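Local structure of succinylglutamate desuccinylase (1YW4) at residues A[128-136]-A[198-208]. The protein probably hydrolyses N-succinylglutamate to succinate and glutamate with one zinc ion per subunit, the last step of arginine degradation by the AST pathway. Sequence-based numbering, arbitrary orientation.
Sequences LETLAAEFF and FSYFTSQYCEA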
# COMPACT_ATOMS: atom_id res chain seq x y z
N LEU A 128 -24.26 21.66 -13.44
CA LEU A 128 -24.44 20.31 -12.93
C LEU A 128 -23.97 20.19 -11.48
O LEU A 128 -24.57 19.45 -10.68
CB LEU A 128 -23.69 19.30 -13.82
CG LEU A 128 -24.18 19.18 -15.28
CD1 LEU A 128 -23.28 18.19 -16.01
CD2 LEU A 128 -25.64 18.74 -15.35
N GLU A 129 -22.89 20.89 -11.14
CA GLU A 129 -22.37 20.89 -9.77
C GLU A 129 -23.44 21.48 -8.85
O GLU A 129 -23.81 20.90 -7.83
CB GLU A 129 -21.10 21.76 -9.64
CG GLU A 129 -19.89 21.26 -10.42
CD GLU A 129 -18.60 21.97 -10.01
OE1 GLU A 129 -18.68 23.10 -9.50
OE2 GLU A 129 -17.51 21.39 -10.21
N THR A 130 -23.94 22.64 -9.23
CA THR A 130 -24.96 23.33 -8.44
C THR A 130 -26.21 22.47 -8.24
O THR A 130 -26.69 22.32 -7.12
CB THR A 130 -25.33 24.66 -9.10
OG1 THR A 130 -24.16 25.47 -9.21
CG2 THR A 130 -26.38 25.40 -8.29
N LEU A 131 -26.74 21.91 -9.33
CA LEU A 131 -27.92 21.06 -9.26
C LEU A 131 -27.67 19.87 -8.32
O LEU A 131 -28.51 19.55 -7.49
CB LEU A 131 -28.30 20.56 -10.65
CG LEU A 131 -29.18 21.50 -11.51
CD1 LEU A 131 -28.59 22.90 -11.52
CD2 LEU A 131 -29.29 20.95 -12.94
N ALA A 132 -26.52 19.21 -8.46
CA ALA A 132 -26.19 18.08 -7.61
C ALA A 132 -26.10 18.54 -6.17
O ALA A 132 -26.60 17.86 -5.28
CB ALA A 132 -24.86 17.45 -8.05
N ALA A 133 -25.46 19.68 -5.93
CA ALA A 133 -25.33 20.19 -4.57
C ALA A 133 -26.71 20.43 -3.94
O ALA A 133 -26.95 20.04 -2.80
CB ALA A 133 -24.51 21.47 -4.55
N GLU A 134 -27.61 21.08 -4.68
CA GLU A 134 -28.94 21.37 -4.15
C GLU A 134 -29.74 20.08 -3.95
O GLU A 134 -30.52 19.96 -3.01
CB GLU A 134 -29.69 22.32 -5.09
CG GLU A 134 -28.96 23.63 -5.33
CD GLU A 134 -29.71 24.56 -6.27
OE1 GLU A 134 -30.47 24.07 -7.14
OE2 GLU A 134 -29.54 25.80 -6.16
N PHE A 135 -29.52 19.11 -4.83
CA PHE A 135 -30.21 17.84 -4.73
C PHE A 135 -29.81 17.09 -3.46
O PHE A 135 -30.67 16.60 -2.72
CB PHE A 135 -29.87 16.95 -5.93
CG PHE A 135 -30.48 15.58 -5.86
CD1 PHE A 135 -31.86 15.42 -6.00
CD2 PHE A 135 -29.68 14.45 -5.72
CE1 PHE A 135 -32.43 14.15 -6.00
CE2 PHE A 135 -30.24 13.17 -5.72
CZ PHE A 135 -31.62 13.02 -5.86
N PHE A 136 -28.52 16.99 -3.22
CA PHE A 136 -28.07 16.26 -2.05
C PHE A 136 -28.27 17.01 -0.75
O PHE A 136 -28.37 16.39 0.31
CB PHE A 136 -26.61 15.86 -2.20
CG PHE A 136 -26.40 14.66 -3.10
CD1 PHE A 136 -27.08 13.47 -2.86
CD2 PHE A 136 -25.50 14.73 -4.16
CE1 PHE A 136 -26.87 12.35 -3.66
CE2 PHE A 136 -25.28 13.62 -4.96
CZ PHE A 136 -25.96 12.43 -4.72
N PHE A 198 -16.55 14.42 -11.75
CA PHE A 198 -17.85 14.63 -11.16
C PHE A 198 -17.99 13.83 -9.86
O PHE A 198 -18.52 14.34 -8.88
CB PHE A 198 -18.94 14.24 -12.17
CG PHE A 198 -20.30 14.81 -11.85
CD1 PHE A 198 -20.44 15.88 -10.96
CD2 PHE A 198 -21.45 14.28 -12.45
CE1 PHE A 198 -21.70 16.41 -10.67
CE2 PHE A 198 -22.71 14.82 -12.17
CZ PHE A 198 -22.83 15.88 -11.27
N SER A 199 -17.50 12.59 -9.85
CA SER A 199 -17.61 11.77 -8.65
C SER A 199 -16.79 12.33 -7.48
O SER A 199 -17.14 12.13 -6.32
CB SER A 199 -17.21 10.31 -8.93
OG SER A 199 -15.83 10.19 -9.23
N TYR A 200 -15.69 13.02 -7.78
CA TYR A 200 -14.90 13.61 -6.71
C TYR A 200 -15.71 14.78 -6.14
O TYR A 200 -15.84 14.91 -4.92
CB TYR A 200 -13.56 14.13 -7.23
CG TYR A 200 -12.77 14.83 -6.16
CD1 TYR A 200 -12.26 14.12 -5.08
CD2 TYR A 200 -12.59 16.21 -6.18
CE1 TYR A 200 -11.60 14.76 -4.04
CE2 TYR A 200 -11.93 16.87 -5.16
CZ TYR A 200 -11.44 16.14 -4.09
OH TYR A 200 -10.78 16.77 -3.06
N PHE A 201 -16.24 15.62 -7.02
CA PHE A 201 -17.02 16.78 -6.60
C PHE A 201 -18.16 16.41 -5.65
O PHE A 201 -18.29 17.00 -4.58
CB PHE A 201 -17.62 17.52 -7.81
CG PHE A 201 -18.60 18.61 -7.43
CD1 PHE A 201 -18.14 19.81 -6.88
CD2 PHE A 201 -19.97 18.40 -7.52
CE1 PHE A 201 -19.03 20.78 -6.43
CE2 PHE A 201 -20.88 19.36 -7.07
CZ PHE A 201 -20.41 20.56 -6.53
N THR A 202 -18.97 15.42 -6.03
CA THR A 202 -20.09 15.03 -5.17
C THR A 202 -19.61 14.39 -3.87
O THR A 202 -20.16 14.65 -2.79
CB THR A 202 -21.08 14.10 -5.90
OG1 THR A 202 -20.40 12.95 -6.41
CG2 THR A 202 -21.76 14.84 -7.05
N SER A 203 -18.58 13.56 -3.96
CA SER A 203 -18.05 12.91 -2.77
C SER A 203 -17.51 13.94 -1.76
O SER A 203 -17.77 13.84 -0.57
CB SER A 203 -16.94 11.93 -3.14
OG SER A 203 -16.33 11.40 -1.99
N GLN A 204 -16.75 14.92 -2.25
CA GLN A 204 -16.15 15.92 -1.38
C GLN A 204 -17.06 17.10 -1.02
O GLN A 204 -17.25 17.41 0.15
CB GLN A 204 -14.87 16.44 -2.02
CG GLN A 204 -13.93 17.15 -1.05
CD GLN A 204 -13.58 16.29 0.16
OE1 GLN A 204 -13.25 15.11 0.02
NE2 GLN A 204 -13.64 16.88 1.35
N TYR A 205 -17.60 17.76 -2.04
CA TYR A 205 -18.46 18.92 -1.84
C TYR A 205 -19.82 18.55 -1.26
O TYR A 205 -20.31 19.24 -0.37
CB TYR A 205 -18.64 19.66 -3.16
CG TYR A 205 -19.23 21.04 -3.02
CD1 TYR A 205 -20.61 21.25 -3.09
CD2 TYR A 205 -18.41 22.15 -2.85
CE1 TYR A 205 -21.15 22.54 -2.99
CE2 TYR A 205 -18.93 23.44 -2.75
CZ TYR A 205 -20.29 23.63 -2.83
OH TYR A 205 -20.80 24.91 -2.77
N CYS A 206 -20.41 17.48 -1.75
CA CYS A 206 -21.73 17.07 -1.28
C CYS A 206 -21.59 15.94 -0.28
O CYS A 206 -22.58 15.44 0.25
CB CYS A 206 -22.59 16.60 -2.46
SG CYS A 206 -22.67 17.78 -3.82
N GLU A 207 -20.34 15.57 -0.01
CA GLU A 207 -20.00 14.49 0.90
C GLU A 207 -20.91 13.28 0.73
O GLU A 207 -21.48 12.77 1.68
CB GLU A 207 -19.99 14.97 2.37
CG GLU A 207 -21.29 15.52 2.89
CD GLU A 207 -21.18 16.05 4.32
OE1 GLU A 207 -22.23 16.36 4.92
OE2 GLU A 207 -20.05 16.17 4.84
N ALA A 208 -21.05 12.83 -0.52
CA ALA A 208 -21.88 11.67 -0.80
C ALA A 208 -21.00 10.49 -1.18
O ALA A 208 -19.80 10.64 -1.38
CB ALA A 208 -22.86 11.99 -1.92
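Leu128 meets the ring of Phe198 through CB, 4.4 Å from CZ, a plain apolar touch. One residue on, Glu129 lies extended over one face of Phe201: its CB stands 3.8 Å from the ring centroid in a CH-pi contact, and its carboxylate stacks on the ring with the planes only 4° apart. A glutamate suits this buried place because its methylenes supply the apolar cover while OE2 accepts a hydrogen bond from Gly111 N. Phe201 reaches across because CG is anti to its backbone N (chi1 172°). Ala132, with a single methyl, touches both Phe198 CZ (4.1 Å) and Thr202 CG2. Here the axes of 128-136, part of helix 120-137, and 198-205 come within 10.5 Å at 37°, against the central strands of the zinc-exopeptidase-like catalytic domain; the side chain of Phe198, which also packs on strand 143-151, is about 6 Å from that of the zinc ligand His149. Ala133 is small enough to let Cys206 SG come within 3.7 Å of its CA, and its CB meets the edge of the Tyr205 ring. Phe136 lays its flat ring against the chain just after the second helix, Cys206 CB lying 3.9 Å from Phe136 CD2, while Ala208 CB sits over one face and Phe135 covers the opposite one.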